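Local atomic coordinates of D-aminoacyl-tRNA deacylase (Archaeoglobus fulgidus, PDB entry 1YQE), a protein that probably hydrolyses D-aminoacyl-tRNAs to free tRNA and D-amino acids, with zinc as cofactor, and so recycles wrongly charged tRNA. Residues 18-23 with 75-80; 6-11 with 175-180; 155-160 with 168-173. All blocks are in the same frame, centred on the assembly; numbering follows the deposited sequence.

Contact 1: residues 18-23 with 75-80; sequences QNIKDN and LFASRH. With POP (pyrophosphate 2-), chain B.
I20 meets A77 where the helix holding residues 18-23 lies against the strand holding 75-80. The A77 methyl is gripped by two arms of the isoleucine. Both CD1 and CG2 of I20 are 3.9 Å from A77 CB. I20 CG2 stands anti to the backbone N, and the CG1 arm is extended to CD1, which brings both methyls to the strand. The contact is small, apolar and buried.

Further along the strand the chemistry turns polar, at a bound pyrophosphate. R79 NH1 donates to O1 of the pyrophosphate over 2.9 Å, with an N-H...O angle of 156°. The oxygen lies in the guanidinium plane, at its edge. H80 ND1 reaches O5, on the other phosphate, over 2.9 Å. This bond is weak, and O5 sits obliquely to the ring. The strand is an inner one of the mixed sheet of this alpha/beta domain, parallel to both of its neighbours. Helix 15-24 packs on one face through A77, while the pyrophosphate is bound at the C-terminal end of the strand, by R79 and H80. R54 NH2 and the backbone N of S81 also bond the pyrophosphate. With an alanine at R79, O1 is likely to lose its in-plane donor and W164 its cation-pi partner.

A second shell sets these groups. S78 points away from the helix, and its OG bonds R79 O at 2.8 Å, in the carbonyl plane on a lone pair. D14 OD2 accepts from R79 N and is also hydrogen-bonded to S78 OG. The far nitrogen of H80, NE2, is tied to Y199 OH, which should limit rotation of the ring. On the helix, K21 NZ reaches Q18 OE1 over 2.8 Å, and both side chains also bind E50.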
loop_
_atom_site.group_PDB
_atom_site.type_symbol
_atom_site.label_atom_id
_atom_site.label_comp_id
_atom_site.label_asym_id
_atom_site.label_seq_id
_atom_site.Cartn_x
_atom_site.Cartn_y
_atom_site.Cartn_z
ATOM N N GLN A 18 0.725 2.228 16.912
ATOM C CA GLN A 18 0.134 2.903 18.062
ATOM C C GLN A 18 0.357 4.411 18.041
ATOM O O GLN A 18 -0.554 5.173 18.349
ATOM C CB GLN A 18 0.689 2.318 19.368
ATOM C CG GLN A 18 0.186 0.919 19.672
ATOM C CD GLN A 18 -1.322 0.871 19.764
ATOM O OE1 GLN A 18 -1.923 1.571 20.575
ATOM N NE2 GLN A 18 -1.947 0.050 18.928
ATOM N N ASN A 19 1.567 4.847 17.694
ATOM C CA ASN A 19 1.841 6.279 17.651
ATOM C C ASN A 19 1.042 6.941 16.536
ATOM O O ASN A 19 0.587 8.079 16.682
ATOM C CB ASN A 19 3.334 6.551 17.461
ATOM C CG ASN A 19 4.142 6.253 18.710
ATOM O OD1 ASN A 19 3.692 6.510 19.828
ATOM N ND2 ASN A 19 5.343 5.722 18.529
ATOM N N ILE A 20 0.873 6.232 15.424
ATOM C CA ILE A 20 0.103 6.762 14.308
ATOM C C ILE A 20 -1.329 6.898 14.802
ATOM O O ILE A 20 -1.985 7.918 14.576
ATOM C CB ILE A 20 0.142 5.810 13.074
ATOM C CG1 ILE A 20 1.558 5.796 12.479
ATOM C CG2 ILE A 20 -0.890 6.257 12.026
ATOM C CD1 ILE A 20 1.777 4.759 11.394
ATOM N N LYS A 21 -1.796 5.871 15.504
ATOM C CA LYS A 21 -3.149 5.865 16.047
ATOM C C LYS A 21 -3.385 7.056 16.971
ATOM O O LYS A 21 -4.382 7.764 16.833
ATOM C CB LYS A 21 -3.414 4.579 16.829
ATOM C CG LYS A 21 -4.833 4.500 17.364
ATOM C CD LYS A 21 -4.991 3.417 18.418
ATOM C CE LYS A 21 -4.252 3.776 19.698
ATOM N NZ LYS A 21 -4.430 2.732 20.740
ATOM N N ASP A 22 -2.473 7.268 17.917
ATOM C CA ASP A 22 -2.612 8.382 18.853
ATOM C C ASP A 22 -2.765 9.722 18.141
ATOM O O ASP A 22 -3.531 10.579 18.580
ATOM C CB ASP A 22 -1.417 8.447 19.809
ATOM C CG ASP A 22 -1.378 7.279 20.778
ATOM O OD1 ASP A 22 -2.450 6.895 21.291
ATOM O OD2 ASP A 22 -0.275 6.757 21.038
ATOM N N ASN A 23 -2.037 9.910 17.045
ATOM C CA ASN A 23 -2.118 11.161 16.297
ATOM C C ASN A 23 -3.439 11.277 15.543
ATOM O O ASN A 23 -4.045 12.348 15.493
ATOM C CB ASN A 23 -0.935 11.273 15.334
ATOM C CG ASN A 23 0.368 11.583 16.052
ATOM O OD1 ASN A 23 0.544 12.676 16.597
ATOM N ND2 ASN A 23 1.283 10.621 16.067
ATOM N N LEU A 75 -6.641 1.263 5.559
ATOM C CA LEU A 75 -5.300 1.817 5.522
ATOM C C LEU A 75 -4.613 1.180 6.731
ATOM O O LEU A 75 -4.872 1.563 7.876
ATOM C CB LEU A 75 -5.309 3.342 5.667
ATOM C CG LEU A 75 -5.832 4.159 4.481
ATOM C CD1 LEU A 75 -7.338 4.351 4.600
ATOM C CD2 LEU A 75 -5.149 5.512 4.461
ATOM N N PHE A 76 -3.777 0.175 6.482
ATOM C CA PHE A 76 -3.057 -0.485 7.566
ATOM C C PHE A 76 -1.905 0.408 7.984
ATOM O O PHE A 76 -1.108 0.822 7.145
ATOM C CB PHE A 76 -2.482 -1.831 7.113
ATOM C CG PHE A 76 -3.518 -2.879 6.840
ATOM C CD1 PHE A 76 -3.847 -3.224 5.537
ATOM C CD2 PHE A 76 -4.152 -3.540 7.892
ATOM C CE1 PHE A 76 -4.791 -4.218 5.278
ATOM C CE2 PHE A 76 -5.098 -4.533 7.643
ATOM C CZ PHE A 76 -5.416 -4.874 6.333
ATOM N N ALA A 77 -1.825 0.705 9.279
ATOM C CA ALA A 77 -0.763 1.543 9.821
ATOM C C ALA A 77 0.156 0.597 10.576
ATOM O O ALA A 77 -0.266 -0.054 11.528
ATOM C CB ALA A 77 -1.346 2.587 10.766
ATOM N N SER A 78 1.410 0.515 10.151
ATOM C CA SER A 78 2.338 -0.399 10.788
ATOM C C SER A 78 3.788 0.034 10.677
ATOM O O SER A 78 4.127 0.973 9.963
ATOM C CB SER A 78 2.181 -1.790 10.161
ATOM O OG SER A 78 3.320 -2.601 10.406
ATOM N N ARG A 79 4.646 -0.662 11.405
ATOM C CA ARG A 79 6.064 -0.376 11.356
ATOM C C ARG A 79 6.629 -1.169 10.184
ATOM O O ARG A 79 5.975 -2.079 9.662
ATOM C CB ARG A 79 6.736 -0.838 12.650
ATOM C CG ARG A 79 6.554 -2.320 12.932
ATOM C CD ARG A 79 7.250 -2.725 14.221
ATOM N NE ARG A 79 6.869 -4.067 14.649
ATOM C CZ ARG A 79 7.178 -5.181 13.998
ATOM N NH1 ARG A 79 7.884 -5.125 12.877
ATOM N NH2 ARG A 79 6.775 -6.355 14.465
ATOM N N HIS A 80 7.833 -0.805 9.758
ATOM C CA HIS A 80 8.513 -1.521 8.687
ATOM C C HIS A 80 9.870 -1.926 9.248
ATOM O O HIS A 80 10.632 -1.077 9.706
ATOM C CB HIS A 80 8.710 -0.640 7.449
ATOM C CG HIS A 80 9.640 -1.236 6.437
ATOM N ND1 HIS A 80 9.396 -2.447 5.824
ATOM C CD2 HIS A 80 10.845 -0.819 5.978
ATOM C CE1 HIS A 80 10.411 -2.751 5.035
ATOM N NE2 HIS A 80 11.304 -1.781 5.111
HETATM P P1 POP B . 6.957 -7.044 10.218
HETATM O O1 POP B . 8.339 -7.111 10.845
HETATM O O2 POP B . 5.945 -6.686 11.312
HETATM O O3 POP B . 6.550 -8.386 9.626
HETATM O O POP B . 6.852 -5.831 9.087
HETATM P P2 POP B . 7.519 -5.903 7.567
HETATM O O4 POP B . 8.331 -7.149 7.332
HETATM O O5 POP B . 8.376 -4.700 7.349
HETATM O O6 POP B . 6.235 -5.791 6.603
#

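Contact 2: residues 6-11 with 175-180; sequences KLVVCS and EAMLDA
V8 and M177 reach toward each other tip to tip between the strand holding residues 6-11 and the helix holding 175-180. The thioether does the bridging. M177 CE is 3.8 Å from V8 CG1 and 4.0 Å from V8 CG2, so one methyl rests against both branches of the valine. The chain bends at CG-SD (chi3 104°), which turns CE onto the valine. The backbones stay well apart here, with V8 CA and M177 CA 8.9 Å from each other. Neighbours close in on this pair: L75 and I20 touch M177, Y120 covers it from helix 114-125, and L24 touches V8.

This is helix-on-sheet packing in an alpha/beta fold. Strand 6-11 runs in the sheet between strands 47-51 and 73-81, parallel to both. V8 points to the helix, whereas V9 points away and meets I74 and F76.

The other end of the contact is much looser. K6 points toward the helix, yet its CE comes only within 4.5 Å of A180 O. A water links the two loosely. It donates to A180 O over 2.9 Å and accepts from K6 NZ in a weak bond of 3.3 Å. The ammonium has stronger partners nearby, a salt bridge to E72 and a hydrogen bond to I181 O. K6 is partly exposed, unlike V8 and M177. On the helix, E175 and D179 take no part in the contact and form salt bridges with R127.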
loop_
_atom_site.group_PDB
_atom_site.type_symbol
_atom_site.label_atom_id
_atom_site.label_comp_id
_atom_site.label_asym_id
_atom_site.label_seq_id
_atom_site.Cartn_x
_atom_site.Cartn_y
_atom_site.Cartn_z
ATOM N N LYS A 6 -13.618 5.404 5.487
ATOM C CA LYS A 6 -12.345 4.708 5.420
ATOM C C LYS A 6 -11.939 4.221 6.804
ATOM O O LYS A 6 -12.230 4.865 7.811
ATOM C CB LYS A 6 -11.289 5.638 4.818
ATOM C CG LYS A 6 -11.680 6.109 3.418
ATOM C CD LYS A 6 -10.624 6.981 2.772
ATOM C CE LYS A 6 -11.000 7.308 1.335
ATOM N NZ LYS A 6 -12.196 8.189 1.253
ATOM N N LEU A 7 -11.268 3.074 6.846
ATOM C CA LEU A 7 -10.854 2.474 8.106
ATOM C C LEU A 7 -9.348 2.300 8.236
ATOM O O LEU A 7 -8.708 1.685 7.379
ATOM C CB LEU A 7 -11.523 1.103 8.260
ATOM C CG LEU A 7 -11.103 0.205 9.428
ATOM C CD1 LEU A 7 -11.427 0.871 10.751
ATOM C CD2 LEU A 7 -11.839 -1.132 9.315
ATOM N N VAL A 8 -8.793 2.846 9.310
ATOM C CA VAL A 8 -7.364 2.720 9.590
ATOM C C VAL A 8 -7.240 1.566 10.580
ATOM O O VAL A 8 -7.932 1.536 11.592
ATOM C CB VAL A 8 -6.798 4.011 10.214
ATOM C CG1 VAL A 8 -5.322 3.820 10.574
ATOM C CG2 VAL A 8 -6.954 5.161 9.236
ATOM N N VAL A 9 -6.370 0.609 10.273
ATOM C CA VAL A 9 -6.180 -0.560 11.124
ATOM C C VAL A 9 -4.754 -0.646 11.646
ATOM O O VAL A 9 -3.802 -0.506 10.879
ATOM C CB VAL A 9 -6.476 -1.860 10.342
ATOM C CG1 VAL A 9 -6.124 -3.076 11.192
ATOM C CG2 VAL A 9 -7.935 -1.898 9.921
ATOM N N CYS A 10 -4.613 -0.889 12.946
ATOM C CA CYS A 10 -3.297 -1.018 13.565
ATOM C C CYS A 10 -3.258 -2.183 14.550
ATOM O O CYS A 10 -4.297 -2.723 14.939
ATOM C CB CYS A 10 -2.903 0.276 14.285
ATOM S SG CYS A 10 -3.969 0.752 15.664
ATOM N N SER A 11 -2.048 -2.568 14.942
ATOM C CA SER A 11 -1.851 -3.666 15.879
ATOM C C SER A 11 -1.562 -3.120 17.276
ATOM O O SER A 11 -0.785 -2.178 17.439
ATOM C CB SER A 11 -0.687 -4.546 15.413
ATOM O OG SER A 11 -0.509 -5.663 16.266
ATOM N N GLU A 175 -0.928 12.807 9.396
ATOM C CA GLU A 175 -1.415 13.954 8.634
ATOM C C GLU A 175 -1.591 13.591 7.166
ATOM O O GLU A 175 -2.577 13.980 6.539
ATOM C CB GLU A 175 -0.451 15.138 8.741
ATOM C CG GLU A 175 -0.591 15.949 10.018
ATOM C CD GLU A 175 0.251 17.211 9.995
ATOM O OE1 GLU A 175 0.315 17.867 8.934
ATOM O OE2 GLU A 175 0.838 17.557 11.039
ATOM N N ALA A 176 -0.630 12.852 6.618
ATOM C CA ALA A 176 -0.711 12.451 5.221
ATOM C C ALA A 176 -1.920 11.540 5.033
ATOM O O ALA A 176 -2.618 11.638 4.026
ATOM C CB ALA A 176 0.575 11.747 4.790
ATOM N N MET A 177 -2.177 10.669 6.007
ATOM C CA MET A 177 -3.328 9.778 5.925
ATOM C C MET A 177 -4.630 10.573 5.936
ATOM O O MET A 177 -5.546 10.279 5.171
ATOM C CB MET A 177 -3.355 8.797 7.096
ATOM C CG MET A 177 -2.305 7.710 7.061
ATOM S SD MET A 177 -2.582 6.566 8.438
ATOM C CE MET A 177 -3.309 5.201 7.604
ATOM N N LEU A 178 -4.721 11.570 6.810
ATOM C CA LEU A 178 -5.936 12.371 6.881
ATOM C C LEU A 178 -6.194 13.060 5.545
ATOM O O LEU A 178 -7.335 13.133 5.099
ATOM C CB LEU A 178 -5.842 13.412 8.002
ATOM C CG LEU A 178 -7.112 14.235 8.255
ATOM C CD1 LEU A 178 -8.297 13.309 8.510
ATOM C CD2 LEU A 178 -6.894 15.158 9.447
ATOM N N ASP A 179 -5.135 13.564 4.909
ATOM C CA ASP A 179 -5.269 14.220 3.610
ATOM C C ASP A 179 -5.723 13.220 2.552
ATOM O O ASP A 179 -6.506 13.557 1.664
ATOM C CB ASP A 179 -3.944 14.837 3.166
ATOM C CG ASP A 179 -3.620 16.120 3.899
ATOM O OD1 ASP A 179 -4.483 16.621 4.654
ATOM O OD2 ASP A 179 -2.502 16.632 3.714
ATOM N N ALA A 180 -5.214 11.993 2.641
ATOM C CA ALA A 180 -5.581 10.957 1.687
ATOM C C ALA A 180 -7.048 10.595 1.874
ATOM O O ALA A 180 -7.789 10.429 0.905
ATOM C CB ALA A 180 -4.711 9.724 1.889
HETATM O O HOH W 1 -10.089 9.791 -0.692
#

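Contact 3: residues 155-160 with 168-173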
loop_
_atom_site.group_PDB
_atom_site.type_symbol
_atom_site.label_atom_id
_atom_site.label_comp_id
_atom_site.label_asym_id
_atom_site.label_seq_id
_atom_site.Cartn_x
_atom_site.Cartn_y
_atom_site.Cartn_z
ATOM N N TYR A 155 0.797 1.510 5.197
ATOM C CA TYR A 155 1.479 2.794 5.328
ATOM C C TYR A 155 2.378 2.608 6.537
ATOM O O TYR A 155 1.892 2.475 7.658
ATOM C CB TYR A 155 0.440 3.892 5.554
ATOM C CG TYR A 155 -0.611 3.909 4.465
ATOM C CD1 TYR A 155 -1.651 2.973 4.447
ATOM C CD2 TYR A 155 -0.523 4.809 3.409
ATOM C CE1 TYR A 155 -2.574 2.937 3.390
ATOM C CE2 TYR A 155 -1.426 4.785 2.362
ATOM C CZ TYR A 155 -2.450 3.849 2.352
ATOM O OH TYR A 155 -3.327 3.842 1.294
ATOM N N GLU A 156 3.690 2.598 6.311
ATOM C CA GLU A 156 4.618 2.325 7.395
ATOM C C GLU A 156 5.749 3.317 7.627
ATOM O O GLU A 156 5.978 4.236 6.840
ATOM C CB GLU A 156 5.224 0.934 7.171
ATOM C CG GLU A 156 4.213 -0.090 6.669
ATOM C CD GLU A 156 4.828 -1.440 6.344
ATOM O OE1 GLU A 156 6.017 -1.490 5.953
ATOM O OE2 GLU A 156 4.116 -2.454 6.470
ATOM N N ILE A 157 6.456 3.082 8.730
ATOM C CA ILE A 157 7.606 3.872 9.146
ATOM C C ILE A 157 8.731 2.872 9.381
ATOM O O ILE A 157 8.566 1.940 10.175
ATOM C CB ILE A 157 7.343 4.598 10.476
ATOM C CG1 ILE A 157 6.167 5.559 10.325
ATOM C CG2 ILE A 157 8.591 5.347 10.918
ATOM C CD1 ILE A 157 5.797 6.264 11.615
ATOM N N GLY A 158 9.832 3.008 8.682
ATOM C CA GLY A 158 10.967 2.332 9.291
ATOM C C GLY A 158 12.317 3.030 9.290
ATOM O O GLY A 158 12.425 4.240 9.091
ATOM N N SER A 159 13.143 1.907 9.794
ATOM C CA SER A 159 13.290 0.464 9.612
ATOM C C SER A 159 13.583 -0.253 10.925
ATOM O O SER A 159 13.588 -1.485 10.978
ATOM C CB SER A 159 14.410 0.158 8.612
ATOM O OG SER A 159 14.048 0.556 7.301
ATOM N N THR A 160 13.827 0.517 11.981
ATOM C CA THR A 160 14.120 -0.060 13.287
ATOM C C THR A 160 13.292 0.599 14.381
ATOM O O THR A 160 12.510 1.517 14.121
ATOM C CB THR A 160 15.610 0.104 13.662
ATOM O OG1 THR A 160 15.843 1.438 14.142
ATOM C CG2 THR A 160 16.493 -0.157 12.449
ATOM N N GLU A 168 7.200 12.280 15.923
ATOM C CA GLU A 168 6.926 13.164 14.802
ATOM C C GLU A 168 6.767 12.429 13.481
ATOM O O GLU A 168 5.983 12.846 12.630
ATOM C CB GLU A 168 8.015 14.224 14.670
ATOM C CG GLU A 168 7.799 15.129 13.477
ATOM C CD GLU A 168 8.609 16.397 13.553
ATOM O OE1 GLU A 168 9.753 16.351 14.055
ATOM O OE2 GLU A 168 8.102 17.439 13.096
ATOM N N ALA A 169 7.518 11.347 13.298
ATOM C CA ALA A 169 7.408 10.573 12.070
ATOM C C ALA A 169 5.975 10.051 11.974
ATOM O O ALA A 169 5.357 10.093 10.910
ATOM C CB ALA A 169 8.402 9.401 12.079
ATOM N N ALA A 170 5.448 9.577 13.102
ATOM C CA ALA A 170 4.086 9.046 13.148
ATOM C C ALA A 170 3.061 10.149 12.919
ATOM O O ALA A 170 2.002 9.912 12.341
ATOM C CB ALA A 170 3.831 8.375 14.490
ATOM N N GLU A 171 3.390 11.353 13.378
ATOM C CA GLU A 171 2.506 12.502 13.240
ATOM C C GLU A 171 2.443 12.929 11.768
ATOM O O GLU A 171 1.390 13.330 11.268
ATOM C CB GLU A 171 3.024 13.644 14.126
ATOM C CG GLU A 171 2.029 14.760 14.407
ATOM C CD GLU A 171 1.790 15.646 13.207
ATOM O OE1 GLU A 171 2.759 15.918 12.469
ATOM O OE2 GLU A 171 0.635 16.082 13.012
ATOM N N VAL A 172 3.578 12.836 11.077
ATOM C CA VAL A 172 3.629 13.190 9.668
ATOM C C VAL A 172 2.811 12.183 8.866
ATOM O O VAL A 172 2.067 12.560 7.960
ATOM C CB VAL A 172 5.087 13.225 9.152
ATOM C CG1 VAL A 172 5.111 13.337 7.637
ATOM C CG2 VAL A 172 5.819 14.415 9.764
ATOM N N VAL A 173 2.938 10.905 9.208
ATOM C CA VAL A 173 2.186 9.862 8.519
ATOM C C VAL A 173 0.689 10.058 8.753
ATOM O O VAL A 173 -0.114 9.936 7.825
ATOM C CB VAL A 173 2.573 8.453 9.025
ATOM C CG1 VAL A 173 1.543 7.418 8.539
ATOM C CG2 VAL A 173 3.958 8.086 8.523
#
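I157 is the bump of this contact, and the surface formed by A169, A170 and V173 is the hollow that takes it. I157 CD1 lies against the helix backbone, 3.6 Å from A170 CA and 3.8 Å from A169 C. The two small methyls flank it, with I157 CD1 at 4.1 Å from both A169 CB and A170 CB. Both residues are small, and CD1 comes close to the backbone between them.

V173, one turn on from A169, forms the next wall. Its CG2 touches I157 CG1 at 3.8 Å, and the two side chains cross obliquely. I157 CG1 is anti to the carbonyl carbon (chi1 -61°), and the extended chi2 carries CD1 straight out to the helix.

Strand and helix make a beta-alpha unit. After strand 152-159 the chain leaves the sheet, T160 N-caps the short helix 161-164, and helix 167-182 runs back over the sheet. The segment axes run nearly antiparallel, at 156°, and approach to 9.2 Å. E156 points away from the helix and touches the bound pyrophosphate. F134 also packs on I157, and F89 and I20 on V173.

How the contacts relate
All three contacts join a helix to the same mixed sheet, through the neighbouring strands 6-11, 73-81 and 152-159. Contacts 2 and 3 share helix 167-182, at successive turns. Contact 1 uses helix 15-24, which directly follows the strand of contact 2. Backbone hydrogen bonds between the strands join contact 1 to both others. I20 of contact 1 also touches M177 of contact 2 and V173 of contact 3, so the apolar parts form one buried layer. Their polar parts differ. Contacts 1 and 3 carry pocket residues R79, H80 and E156 beside the apolar packing. Contact 2 has instead K6, salt-bridged to E72 and only weakly joined to the helix through water.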